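PDB 4Y7D: Alpha/beta hydrolase fold protein from Nakamurella multipartita, which probably acts as a hydrolase of the alpha/beta hydrolase family, its substrate and reaction not being established. Local coordinates for residues M52-V57 against K199-L204; V57-R62 against R293-L298; A187-Q192 against L273-H278; L279-H284 against P289-A294. All coordinates share one frame; numbering follows the deposited sequence.

Interaction 1: residues M52-V57 against K199-L204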
loop_
_atom_site.group_PDB
_atom_site.type_symbol
_atom_site.label_atom_id
_atom_site.label_comp_id
_atom_site.label_asym_id
_atom_site.label_seq_id
_atom_site.Cartn_x
_atom_site.Cartn_y
_atom_site.Cartn_z
HETATM N N MSE A 52 -1.193 -0.119 7.528
HETATM C CA MSE A 52 -1.826 0.928 6.701
HETATM C C MSE A 52 -3.235 1.307 7.220
HETATM O O MSE A 52 -3.623 2.475 7.160
HETATM C CB MSE A 52 -1.969 0.479 5.260
HETATM C CG MSE A 52 -0.644 0.314 4.508
HETATM SE SE MSE A 52 -0.961 -0.638 2.784
HETATM C CE MSE A 52 -2.250 0.558 1.987
ATOM N N ALA A 53 -3.988 0.304 7.689
ATOM C CA ALA A 53 -5.400 0.449 8.048
ATOM C C ALA A 53 -5.613 1.004 9.431
ATOM O O ALA A 53 -6.762 1.381 9.754
ATOM C CB ALA A 53 -6.116 -0.879 7.965
ATOM N N ARG A 54 -4.597 1.030 10.299
ATOM C CA ARG A 54 -4.914 1.436 11.687
ATOM C C ARG A 54 -5.608 2.781 11.799
ATOM O O ARG A 54 -6.525 2.948 12.638
ATOM C CB ARG A 54 -3.686 1.468 12.609
ATOM C CG ARG A 54 -3.173 0.105 13.027
ATOM C CD ARG A 54 -2.110 0.280 14.132
ATOM N NE ARG A 54 -1.653 -1.049 14.475
ATOM C CZ ARG A 54 -0.577 -1.659 13.951
ATOM N NH1 ARG A 54 0.255 -1.025 13.130
ATOM N NH2 ARG A 54 -0.297 -2.901 14.343
ATOM N N PHE A 55 -5.177 3.764 11.023
ATOM C CA PHE A 55 -5.810 5.091 11.152
ATOM C C PHE A 55 -7.315 5.046 10.786
ATOM O O PHE A 55 -8.113 5.811 11.313
ATOM C CB PHE A 55 -5.051 6.160 10.340
ATOM C CG PHE A 55 -5.387 6.178 8.870
ATOM C CD1 PHE A 55 -4.783 5.284 7.975
ATOM C CD2 PHE A 55 -6.281 7.122 8.349
ATOM C CE1 PHE A 55 -5.078 5.319 6.625
ATOM C CE2 PHE A 55 -6.555 7.162 7.002
ATOM C CZ PHE A 55 -5.945 6.254 6.127
ATOM N N LEU A 56 -7.698 4.155 9.871
ATOM C CA LEU A 56 -9.074 4.028 9.432
ATOM C C LEU A 56 -9.936 3.469 10.547
ATOM O O LEU A 56 -11.029 3.996 10.864
ATOM C CB LEU A 56 -9.148 3.110 8.203
ATOM C CG LEU A 56 -8.570 3.677 6.906
ATOM C CD1 LEU A 56 -8.566 2.597 5.824
ATOM C CD2 LEU A 56 -9.277 4.905 6.369
ATOM N N VAL A 57 -9.421 2.438 11.199
ATOM C CA VAL A 57 -10.156 1.805 12.293
ATOM C C VAL A 57 -10.373 2.830 13.404
ATOM O O VAL A 57 -11.493 2.982 13.986
ATOM C CB VAL A 57 -9.390 0.564 12.786
ATOM C CG1 VAL A 57 -10.027 0.057 14.075
ATOM C CG2 VAL A 57 -9.318 -0.538 11.682
ATOM N N LYS A 199 3.724 6.335 14.692
ATOM C CA LYS A 199 4.638 6.439 13.569
ATOM C C LYS A 199 5.748 5.416 13.677
ATOM O O LYS A 199 6.132 4.806 12.656
ATOM C CB LYS A 199 5.221 7.838 13.445
ATOM C CG LYS A 199 4.221 8.858 12.945
ATOM C CD LYS A 199 4.825 10.232 12.748
ATOM C CE LYS A 199 3.826 11.134 12.041
ATOM N NZ LYS A 199 3.134 11.895 13.096
ATOM N N GLU A 200 6.254 5.211 14.898
ATOM C CA GLU A 200 7.348 4.244 15.107
ATOM C C GLU A 200 6.857 2.846 14.761
ATOM O O GLU A 200 7.512 2.107 14.018
ATOM C CB GLU A 200 7.844 4.282 16.562
ATOM C CG GLU A 200 8.974 3.282 16.846
ATOM C CD GLU A 200 9.504 3.353 18.247
ATOM O OE1 GLU A 200 9.180 4.305 19.017
ATOM O OE2 GLU A 200 10.288 2.450 18.595
ATOM N N ARG A 201 5.707 2.482 15.312
ATOM C CA ARG A 201 5.152 1.166 15.073
ATOM C C ARG A 201 4.905 0.941 13.589
ATOM O O ARG A 201 5.265 -0.129 13.062
ATOM C CB ARG A 201 3.858 0.965 15.868
ATOM C CG ARG A 201 3.171 -0.347 15.539
ATOM C CD ARG A 201 1.953 -0.622 16.413
ATOM N NE ARG A 201 1.076 0.549 16.514
ATOM C CZ ARG A 201 -0.047 0.576 17.227
ATOM N NH1 ARG A 201 -0.754 1.683 17.267
ATOM N NH2 ARG A 201 -0.471 -0.509 17.873
ATOM N N PHE A 202 4.306 1.933 12.904
ATOM C CA PHE A 202 4.051 1.796 11.473
ATOM C C PHE A 202 5.341 1.533 10.716
ATOM O O PHE A 202 5.408 0.612 9.862
ATOM C CB PHE A 202 3.386 3.058 10.874
ATOM C CG PHE A 202 3.186 2.987 9.400
ATOM C CD1 PHE A 202 2.027 2.423 8.860
ATOM C CD2 PHE A 202 4.142 3.474 8.524
ATOM C CE1 PHE A 202 1.846 2.329 7.502
ATOM C CE2 PHE A 202 3.969 3.368 7.151
ATOM C CZ PHE A 202 2.813 2.796 6.629
ATOM N N THR A 203 6.375 2.329 11.017
ATOM C CA THR A 203 7.618 2.230 10.280
ATOM C C THR A 203 8.296 0.860 10.451
ATOM O O THR A 203 8.813 0.290 9.488
ATOM C CB THR A 203 8.587 3.380 10.653
ATOM O OG1 THR A 203 7.927 4.638 10.485
ATOM C CG2 THR A 203 9.841 3.350 9.765
ATOM N N LEU A 204 8.321 0.372 11.686
ATOM C CA LEU A 204 8.927 -0.918 11.982
ATOM C C LEU A 204 8.185 -2.057 11.290
ATOM O O LEU A 204 8.821 -2.961 10.671
ATOM C CB LEU A 204 8.975 -1.133 13.503
ATOM C CG LEU A 204 9.816 -0.146 14.301
ATOM C CD1 LEU A 204 9.592 -0.349 15.792
ATOM C CD2 LEU A 204 11.291 -0.261 13.970
#
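Arg54 runs out extended from CG to NE, with CG beside its own backbone N (chi1 -74°), whereas Arg201 bends at chi3 (47°), and the two guanidinium groups meet face to face between helices 46-58 and 197-209. Their planes lie within 4° of parallel, with centres 4.0 Å apart. The overlap is shifted along the chains: NE of Arg54 sits over the middle of the other group, 3.6 Å from Arg201 CZ, while Arg201 CD covers the Arg54 guanidinium, 3.7 Å from Arg54 CZ. Arg201 was modelled in two conformers, and this stack belongs to one of them.

Deeper in, Phe202 presents its ring edge to Met52, a selenomethionine: Phe202 CE1 lies 3.9 Å from Met52 N and 4.4 Å from Met52 CG. The same ring stacks on Trp282. The contact thus ties a helix beside the central sheet to one of the helices inserted between strands 124-130 and 242-247, where this family usually carries its cap.

With an alanine here instead of Arg54, one face of the Arg201 guanidinium would probably lose its cover and Glu205 its salt-bridge mate. Each arginine has its own carboxylate, Glu205 for Arg54 NH1 and Asp198 for Arg201 NH1, and these counter-charges probably offset the repulsion between the stacked cations.

Interaction 2: residues V57-R62 against R293-L298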
loop_
_atom_site.group_PDB
_atom_site.type_symbol
_atom_site.label_atom_id
_atom_site.label_comp_id
_atom_site.label_asym_id
_atom_site.label_seq_id
_atom_site.Cartn_x
_atom_site.Cartn_y
_atom_site.Cartn_z
ATOM N N VAL A 57 -9.421 2.438 11.199
ATOM C CA VAL A 57 -10.156 1.805 12.293
ATOM C C VAL A 57 -10.373 2.830 13.404
ATOM O O VAL A 57 -11.493 2.982 13.986
ATOM C CB VAL A 57 -9.390 0.564 12.786
ATOM C CG1 VAL A 57 -10.027 0.057 14.075
ATOM C CG2 VAL A 57 -9.318 -0.538 11.682
ATOM N N ALA A 58 -9.329 3.628 13.661
ATOM C CA ALA A 58 -9.432 4.662 14.668
ATOM C C ALA A 58 -10.451 5.762 14.312
ATOM O O ALA A 58 -11.036 6.403 15.190
ATOM C CB ALA A 58 -8.040 5.263 14.893
ATOM N N GLU A 59 -10.629 6.012 13.033
ATOM C CA GLU A 59 -11.589 6.963 12.508
ATOM C C GLU A 59 -13.006 6.387 12.353
ATOM O O GLU A 59 -13.902 7.051 11.799
ATOM C CB GLU A 59 -11.116 7.471 11.138
ATOM C CG GLU A 59 -9.932 8.421 11.224
ATOM C CD GLU A 59 -10.325 9.896 11.341
ATOM O OE1 GLU A 59 -11.516 10.224 11.378
ATOM O OE2 GLU A 59 -9.419 10.761 11.280
ATOM N N GLY A 60 -13.241 5.171 12.824
ATOM C CA GLY A 60 -14.604 4.627 12.721
ATOM C C GLY A 60 -14.981 4.094 11.339
ATOM O O GLY A 60 -16.163 4.192 10.916
ATOM N N LEU A 61 -14.009 3.531 10.623
ATOM C CA LEU A 61 -14.281 2.771 9.406
ATOM C C LEU A 61 -13.861 1.310 9.624
ATOM O O LEU A 61 -13.102 0.996 10.572
ATOM C CB LEU A 61 -13.553 3.377 8.192
ATOM C CG LEU A 61 -14.034 4.796 7.795
ATOM C CD1 LEU A 61 -13.225 5.853 8.518
ATOM C CD2 LEU A 61 -13.863 4.998 6.292
ATOM N N ARG A 62 -14.368 0.398 8.774
ATOM C CA ARG A 62 -13.971 -0.981 8.860
ATOM C C ARG A 62 -13.056 -1.255 7.704
ATOM O O ARG A 62 -13.229 -0.677 6.634
ATOM C CB ARG A 62 -15.147 -1.976 8.956
ATOM C CG ARG A 62 -15.803 -2.452 7.699
ATOM C CD ARG A 62 -16.991 -3.391 8.063
ATOM N NE ARG A 62 -17.861 -3.840 6.947
ATOM C CZ ARG A 62 -17.676 -4.967 6.219
ATOM N NH1 ARG A 62 -16.646 -5.775 6.431
ATOM N NH2 ARG A 62 -18.555 -5.307 5.275
ATOM N N ARG A 293 -8.479 13.678 6.126
ATOM C CA ARG A 293 -9.170 13.924 4.850
ATOM C C ARG A 293 -9.451 12.614 4.111
ATOM O O ARG A 293 -10.529 12.432 3.551
ATOM C CB ARG A 293 -8.393 14.961 3.973
ATOM C CG ARG A 293 -8.830 15.083 2.527
ATOM C CD ARG A 293 -10.259 15.563 2.389
ATOM N NE ARG A 293 -10.724 15.671 0.995
ATOM C CZ ARG A 293 -12.009 15.691 0.624
ATOM N NH1 ARG A 293 -12.987 15.612 1.522
ATOM N NH2 ARG A 293 -12.322 15.803 -0.658
ATOM N N ALA A 294 -8.453 11.749 4.074
ATOM C CA ALA A 294 -8.617 10.413 3.474
ATOM C C ALA A 294 -9.773 9.658 4.119
ATOM O O ALA A 294 -10.632 9.123 3.429
ATOM C CB ALA A 294 -7.347 9.622 3.568
ATOM N N ALA A 295 -9.814 9.647 5.435
ATOM C CA ALA A 295 -10.885 8.973 6.159
ATOM C C ALA A 295 -12.231 9.548 5.846
ATOM O O ALA A 295 -13.182 8.794 5.635
ATOM C CB ALA A 295 -10.626 8.986 7.660
ATOM N N GLU A 296 -12.326 10.876 5.795
ATOM C CA GLU A 296 -13.606 11.505 5.486
ATOM C C GLU A 296 -14.058 11.185 4.064
ATOM O O GLU A 296 -15.254 10.884 3.816
ATOM C CB GLU A 296 -13.527 13.015 5.713
ATOM C CG GLU A 296 -14.834 13.761 5.496
ATOM C CD GLU A 296 -16.087 13.219 6.268
ATOM O OE1 GLU A 296 -16.028 12.760 7.454
ATOM O OE2 GLU A 296 -17.193 13.280 5.647
ATOM N N LEU A 297 -13.137 11.202 3.115
ATOM C CA LEU A 297 -13.458 10.776 1.789
ATOM C C LEU A 297 -13.961 9.335 1.774
ATOM O O LEU A 297 -14.960 9.040 1.132
ATOM C CB LEU A 297 -12.262 10.933 0.878
ATOM C CG LEU A 297 -12.610 10.864 -0.592
ATOM C CD1 LEU A 297 -13.292 12.161 -1.028
ATOM C CD2 LEU A 297 -11.351 10.610 -1.397
ATOM N N LEU A 298 -13.267 8.440 2.487
ATOM C CA LEU A 298 -13.598 7.010 2.429
ATOM C C LEU A 298 -14.913 6.669 3.119
ATOM O O LEU A 298 -15.511 5.644 2.808
ATOM C CB LEU A 298 -12.428 6.168 2.980
ATOM C CG LEU A 298 -11.203 6.218 2.069
ATOM C CD1 LEU A 298 -9.880 5.821 2.754
ATOM C CD2 LEU A 298 -11.427 5.371 0.854
#
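Ala295 meets Glu59 through its methyl group, which rests against the aliphatic part of the glutamate, with Ala295 CB 3.7 Å from Glu59 CG and 3.8 Å from Glu59 CB. Beside it, Leu61 spreads its two methyls over the same helix. Its CD2 meets Leu298, 3.8 Å from Leu298 CB, and also touches the backbone there, 3.7 Å from Leu298 C; its CD1 stays 4.2 Å from Ala295 CB. The leucine side chains cross at about a right angle. No hydrogen bond spans the contact, which is wholly van der Waals between these segments.

The end of helix 46-58 places the Glu59 and Leu61 side of the contact. Gly60, at positive phi (79°), is the C-prime residue of a Schellman motif, with Leu61 N bonded to Leu56 O and Gly60 N to Val57 O at 3.0 Å. A side chain at Gly60 would run into the carbonyl O of Glu59. The turn directs Leu61 at helix 288-299 just before the chain enters strand 62-66, completing the beta-alpha-beta crossover from strand 35-39 in the alpha/beta hydrolase fold.

Further out, Glu59 bends at chi2 (-91°), and its OE1 forms a salt bridge with Arg299 NH1. Glu296 OE1 pairs with NH2 of that same arginine, so one guanidinium probably balances two carboxylates on the more open side. On the inner side, Leu61 and Leu298 both lie against Val36 of strand 35-39, and Leu298 also reaches Val128 of strand 124-130.

Interaction 3: residues A187-Q192 against L273-H278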
loop_
_atom_site.group_PDB
_atom_site.type_symbol
_atom_site.label_atom_id
_atom_site.label_comp_id
_atom_site.label_asym_id
_atom_site.label_seq_id
_atom_site.Cartn_x
_atom_site.Cartn_y
_atom_site.Cartn_z
ATOM N N ALA A 187 17.574 12.486 9.789
ATOM C CA ALA A 187 17.657 12.494 11.265
ATOM C C ALA A 187 16.504 13.260 11.904
ATOM O O ALA A 187 15.948 12.832 12.919
ATOM C CB ALA A 187 18.987 13.051 11.723
ATOM N N GLU A 188 16.091 14.351 11.272
ATOM C CA GLU A 188 14.951 15.129 11.758
ATOM C C GLU A 188 13.656 14.301 11.716
ATOM O O GLU A 188 12.853 14.335 12.656
ATOM C CB GLU A 188 14.806 16.422 10.949
ATOM C CG GLU A 188 13.723 17.374 11.460
ATOM C CD GLU A 188 13.763 18.747 10.772
ATOM O OE1 GLU A 188 14.729 19.512 10.973
ATOM O OE2 GLU A 188 12.830 19.073 10.031
ATOM N N ARG A 189 13.474 13.540 10.631
ATOM C CA ARG A 189 12.302 12.694 10.448
ATOM C C ARG A 189 12.317 11.554 11.446
ATOM O O ARG A 189 11.322 11.268 12.061
ATOM C CB ARG A 189 12.191 12.178 9.003
ATOM C CG ARG A 189 10.902 11.385 8.759
ATOM C CD ARG A 189 9.620 12.242 8.713
ATOM N NE ARG A 189 9.649 13.022 7.484
ATOM C CZ ARG A 189 10.060 14.269 7.381
ATOM N NH1 ARG A 189 10.143 14.810 6.196
ATOM N NH2 ARG A 189 10.354 14.991 8.460
ATOM N N VAL A 190 13.498 10.954 11.649
ATOM C CA VAL A 190 13.662 9.870 12.594
ATOM C C VAL A 190 13.274 10.328 14.012
ATOM O O VAL A 190 12.563 9.615 14.721
ATOM C CB VAL A 190 15.098 9.284 12.512
ATOM C CG1 VAL A 190 15.367 8.331 13.671
ATOM C CG2 VAL A 190 15.330 8.605 11.185
ATOM N N ALA A 191 13.719 11.511 14.422
ATOM C CA ALA A 191 13.425 12.004 15.783
ATOM C C ALA A 191 11.919 12.216 15.983
ATOM O O ALA A 191 11.371 11.855 17.027
ATOM C CB ALA A 191 14.197 13.277 16.066
ATOM N N GLN A 192 11.247 12.726 14.942
ATOM C CA GLN A 192 9.788 12.842 14.937
ATOM C C GLN A 192 9.105 11.481 15.148
ATOM O O GLN A 192 8.189 11.342 15.945
ATOM C CB GLN A 192 9.320 13.456 13.610
ATOM C CG GLN A 192 9.692 14.940 13.523
ATOM C CD GLN A 192 9.672 15.447 12.097
ATOM O OE1 GLN A 192 9.322 14.701 11.154
ATOM N NE2 GLN A 192 10.087 16.687 11.919
ATOM N N LEU A 273 3.417 16.229 0.037
ATOM C CA LEU A 273 3.992 16.361 1.343
ATOM C C LEU A 273 5.477 16.665 1.085
ATOM O O LEU A 273 6.222 15.808 0.597
ATOM C CB LEU A 273 3.765 15.072 2.134
ATOM C CG LEU A 273 2.331 14.881 2.645
ATOM C CD1 LEU A 273 2.102 13.470 3.088
ATOM C CD2 LEU A 273 1.989 15.869 3.770
ATOM N N ASP A 274 5.850 17.907 1.346
ATOM C CA ASP A 274 7.169 18.414 1.071
ATOM C C ASP A 274 8.208 17.650 1.902
ATOM O O ASP A 274 8.085 17.538 3.110
ATOM C CB ASP A 274 7.251 19.891 1.420
ATOM C CG ASP A 274 6.644 20.820 0.367
ATOM O OD1 ASP A 274 6.460 20.393 -0.791
ATOM O OD2 ASP A 274 6.479 22.035 0.722
ATOM N N ALA A 275 9.231 17.147 1.243
ATOM C CA ALA A 275 10.294 16.371 1.888
ATOM C C ALA A 275 9.739 15.052 2.430
ATOM O O ALA A 275 10.298 14.438 3.333
ATOM C CB ALA A 275 11.028 17.194 2.962
ATOM N N GLY A 276 8.659 14.571 1.849
ATOM C CA GLY A 276 8.099 13.279 2.251
ATOM C C GLY A 276 8.774 12.124 1.538
ATOM O O GLY A 276 9.016 12.181 0.343
ATOM N N THR A 277 9.038 11.069 2.287
ATOM C CA THR A 277 9.530 9.788 1.756
ATOM C C THR A 277 8.352 8.948 1.241
ATOM O O THR A 277 7.217 9.390 1.231
ATOM C CB THR A 277 10.233 8.971 2.877
ATOM O OG1 THR A 277 9.269 8.570 3.867
ATOM C CG2 THR A 277 11.305 9.742 3.506
ATOM N N HIS A 278 8.626 7.725 0.824
ATOM C CA HIS A 278 7.565 6.799 0.436
ATOM C C HIS A 278 6.532 6.536 1.554
ATOM O O HIS A 278 5.381 6.202 1.265
ATOM C CB HIS A 278 8.179 5.482 -0.053
ATOM C CG HIS A 278 7.248 4.642 -0.858
ATOM N ND1 HIS A 278 6.490 5.150 -1.907
ATOM C CD2 HIS A 278 7.029 3.310 -0.842
ATOM C CE1 HIS A 278 5.838 4.160 -2.485
ATOM N NE2 HIS A 278 6.145 3.035 -1.854
#
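The guanidinium of Arg189 meets Ala275 at its edge, where the carbonyl oxygen lies only 9° out of the guanidinium plane. Arg189 NH1 donates to Ala275 O over 2.9 Å, but the bond is bent, and the donor stands 50° above the carbonyl plane, away from the lone-pair directions. The other terminal nitrogen turns back to its own helix: Arg189 NH2 donates to Gln192 OE1, also at 2.9 Å, with the acceptor tilted somewhat from the guanidinium plane. Two bonds to two different acceptors limit rotation of the group about its last torsion.

CG of Arg189 lies opposite the backbone N, and bends at chi2 and chi3 (the latter 71°) fold the chain so that it can serve both acceptors. The Ala275 methyl adds a looser contact, Ala275 CB lying 4.1 Å from Arg189 NH1. Ala275 occupies the third position of a type II turn running from Leu273 to Gly276, closed by Gly276 N to Leu273 O at 3.0 Å. A leucine in place of Arg189 would probably leave Ala275 O without this donor and Gln192 OE1 free to turn away.

Three residues after Ala275, His278 bonds through NE2 to Ser107 OG and through ND1 to Asp250 OD2, consistent with the Ser-His-Asp triad of alpha/beta hydrolases. The contact therefore fastens helix 183-194 to the probable histidine loop, between strand 269-273 and helix 280-283, with Ile175 of helix 167-177 and Pro285 packed against Arg189.

Interaction 4: residues L279-H284 against P289-A294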
loop_
_atom_site.group_PDB
_atom_site.type_symbol
_atom_site.label_atom_id
_atom_site.label_comp_id
_atom_site.label_asym_id
_atom_site.label_seq_id
_atom_site.Cartn_x
_atom_site.Cartn_y
_atom_site.Cartn_z
ATOM N N LEU A 279 6.913 6.725 2.821
ATOM C CA LEU A 279 6.033 6.493 3.972
ATOM C C LEU A 279 5.329 7.774 4.442
ATOM O O LEU A 279 4.618 7.772 5.460
ATOM C CB LEU A 279 6.844 5.952 5.172
ATOM C CG LEU A 279 7.270 4.472 5.104
ATOM C CD1 LEU A 279 8.274 4.182 4.034
ATOM C CD2 LEU A 279 7.816 4.028 6.464
ATOM N N ALA A 280 5.501 8.864 3.718
ATOM C CA ALA A 280 4.977 10.166 4.167
ATOM C C ALA A 280 3.530 10.233 4.670
ATOM O O ALA A 280 3.246 10.935 5.632
ATOM C CB ALA A 280 5.174 11.191 3.059
ATOM N N PHE A 281 2.612 9.549 4.013
ATOM C CA PHE A 281 1.184 9.664 4.359
ATOM C C PHE A 281 0.977 9.228 5.829
ATOM O O PHE A 281 0.051 9.701 6.450
ATOM C CB PHE A 281 0.373 8.817 3.379
ATOM C CG PHE A 281 -1.102 8.730 3.652
ATOM C CD1 PHE A 281 -1.937 9.794 3.452
ATOM C CD2 PHE A 281 -1.676 7.522 4.063
ATOM C CE1 PHE A 281 -3.299 9.657 3.621
ATOM C CE2 PHE A 281 -3.044 7.410 4.283
ATOM C CZ PHE A 281 -3.852 8.477 4.042
ATOM N N TRP A 282 1.832 8.332 6.342
ATOM C CA TRP A 282 1.778 7.898 7.716
ATOM C C TRP A 282 2.772 8.552 8.642
ATOM O O TRP A 282 2.466 8.679 9.838
ATOM C CB TRP A 282 1.914 6.373 7.849
ATOM C CG TRP A 282 0.746 5.629 7.223
ATOM C CD1 TRP A 282 -0.421 5.225 7.848
ATOM C CD2 TRP A 282 0.630 5.206 5.859
ATOM N NE1 TRP A 282 -1.231 4.567 6.963
ATOM C CE2 TRP A 282 -0.618 4.533 5.735
ATOM C CE3 TRP A 282 1.467 5.299 4.734
ATOM C CZ2 TRP A 282 -1.064 4.034 4.540
ATOM C CZ3 TRP A 282 1.022 4.772 3.535
ATOM C CH2 TRP A 282 -0.239 4.133 3.457
ATOM N N VAL A 283 3.932 8.944 8.154
ATOM C CA VAL A 283 4.991 9.408 9.052
ATOM C C VAL A 283 5.453 10.867 8.890
ATOM O O VAL A 283 6.242 11.348 9.700
ATOM C CB VAL A 283 6.218 8.457 9.034
ATOM C CG1 VAL A 283 5.758 7.019 9.271
ATOM C CG2 VAL A 283 7.060 8.623 7.768
ATOM N N HIS A 284 4.964 11.578 7.877
ATOM C CA HIS A 284 5.416 12.968 7.627
ATOM C C HIS A 284 4.802 13.847 8.709
ATOM O O HIS A 284 3.667 13.584 9.154
ATOM C CB HIS A 284 4.992 13.383 6.225
ATOM C CG HIS A 284 5.459 14.735 5.805
ATOM N ND1 HIS A 284 4.853 15.893 6.240
ATOM C CD2 HIS A 284 6.483 15.133 5.012
ATOM C CE1 HIS A 284 5.473 16.943 5.741
ATOM N NE2 HIS A 284 6.460 16.508 4.987
ATOM N N PRO A 289 -3.493 15.785 8.917
ATOM C CA PRO A 289 -4.646 16.301 8.183
ATOM C C PRO A 289 -4.982 15.559 6.919
ATOM O O PRO A 289 -6.143 15.512 6.527
ATOM C CB PRO A 289 -4.225 17.716 7.837
ATOM C CG PRO A 289 -3.324 18.096 8.979
ATOM C CD PRO A 289 -2.519 16.839 9.196
ATOM N N VAL A 290 -3.970 14.975 6.279
ATOM C CA VAL A 290 -4.168 14.209 5.057
ATOM C C VAL A 290 -4.859 12.876 5.370
ATOM O O VAL A 290 -5.763 12.451 4.616
ATOM C CB VAL A 290 -2.845 13.989 4.305
ATOM C CG1 VAL A 290 -3.117 13.467 2.919
ATOM C CG2 VAL A 290 -2.066 15.305 4.160
ATOM N N ARG A 291 -4.425 12.185 6.443
ATOM C CA ARG A 291 -5.125 10.978 6.877
ATOM C C ARG A 291 -6.595 11.274 7.282
ATOM O O ARG A 291 -7.525 10.515 6.929
ATOM C CB ARG A 291 -4.339 10.311 8.011
ATOM C CG ARG A 291 -3.097 9.560 7.509
ATOM C CD ARG A 291 -2.529 8.652 8.567
ATOM N NE ARG A 291 -2.353 9.353 9.835
ATOM C CZ ARG A 291 -1.349 10.169 10.130
ATOM N NH1 ARG A 291 -1.307 10.771 11.319
ATOM N NH2 ARG A 291 -0.387 10.399 9.248
ATOM N N ARG A 292 -6.813 12.361 7.992
ATOM C CA ARG A 292 -8.189 12.769 8.360
ATOM C C ARG A 292 -9.035 12.988 7.108
ATOM O O ARG A 292 -10.150 12.505 7.018
ATOM C CB ARG A 292 -8.221 14.014 9.263
ATOM C CG ARG A 292 -7.862 13.723 10.711
ATOM C CD ARG A 292 -8.175 14.898 11.659
ATOM N NE ARG A 292 -7.172 15.992 11.571
ATOM C CZ ARG A 292 -5.918 15.928 12.045
ATOM N NH1 ARG A 292 -5.464 14.836 12.667
ATOM N NH2 ARG A 292 -5.100 16.959 11.889
ATOM N N ARG A 293 -8.479 13.678 6.126
ATOM C CA ARG A 293 -9.170 13.924 4.850
ATOM C C ARG A 293 -9.451 12.614 4.111
ATOM O O ARG A 293 -10.529 12.432 3.551
ATOM C CB ARG A 293 -8.393 14.961 3.973
ATOM C CG ARG A 293 -8.830 15.083 2.527
ATOM C CD ARG A 293 -10.259 15.563 2.389
ATOM N NE ARG A 293 -10.724 15.671 0.995
ATOM C CZ ARG A 293 -12.009 15.691 0.624
ATOM N NH1 ARG A 293 -12.987 15.612 1.522
ATOM N NH2 ARG A 293 -12.322 15.803 -0.658
ATOM N N ALA A 294 -8.453 11.749 4.074
ATOM C CA ALA A 294 -8.617 10.413 3.474
ATOM C C ALA A 294 -9.773 9.658 4.119
ATOM O O ALA A 294 -10.632 9.123 3.429
ATOM C CB ALA A 294 -7.347 9.622 3.568
#
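Phe281 packs onto Val290, Arg291 and Ala294, joining the short helix 280-283, which follows the probable catalytic-histidine loop of the alpha/beta hydrolase fold, to the C-terminal helix 288-299. The apolar contacts lie at one part of the phenylalanine rim: Ala294 CB lies near the ring plane, 3.7 Å from Phe281 CZ, and Val290 CG1 also meets the edge, 3.9 Å from Phe281 CE1. Val245 and Val130 of the central sheet lie against the same ring.

A CH-pi contact covers one face, where Arg291 CG stands 3.8 Å from the ring centroid and 16° off its normal.

The polar contact uses the end of that arginine. It bends at chi3, which brings the guanidinium back to the backbone of the short helix, and Arg291 NH2 donates to Phe281 O at 2.9 Å with an N-H...O angle of 156°. The oxygen lies close to the guanidinium plane. The same NH2 is also hydrogen-bonded with Ser287 OG, just before the helix segment. The arginine was deposited in two conformers, and these contacts describe one of them.

The Trp282 side chain passes Arg291 at a slant; although the planes are only 11° apart, the groups are not stacked, and Trp282 CD1 lies 4.1 Å from Arg291 CD.

How the interactions relate
Interactions 2 and 4 are buried and share helix 288-299: its Ala295 and Leu298 meet the turn that follows helix 46-58, while Val290, Arg291 and Ala294 meet Phe281. Interaction 1 uses helix 46-58 again but reaches the inserted helices, and it is joined to interaction 4 by Trp282, whose NE1 binds Met52 O. Chemistry differs with place: interaction 2 is purely van der Waals, buried interaction 4 adds one arginine-carbonyl bond to its packing, and the partly buried interactions 1 and 3 rest mainly on arginine guanidinium groups. Interaction 3 meets interaction 4 where His284 NE2 bonds to Asp274 O, but remains about 10 Å from interaction 2 at the nearest atoms.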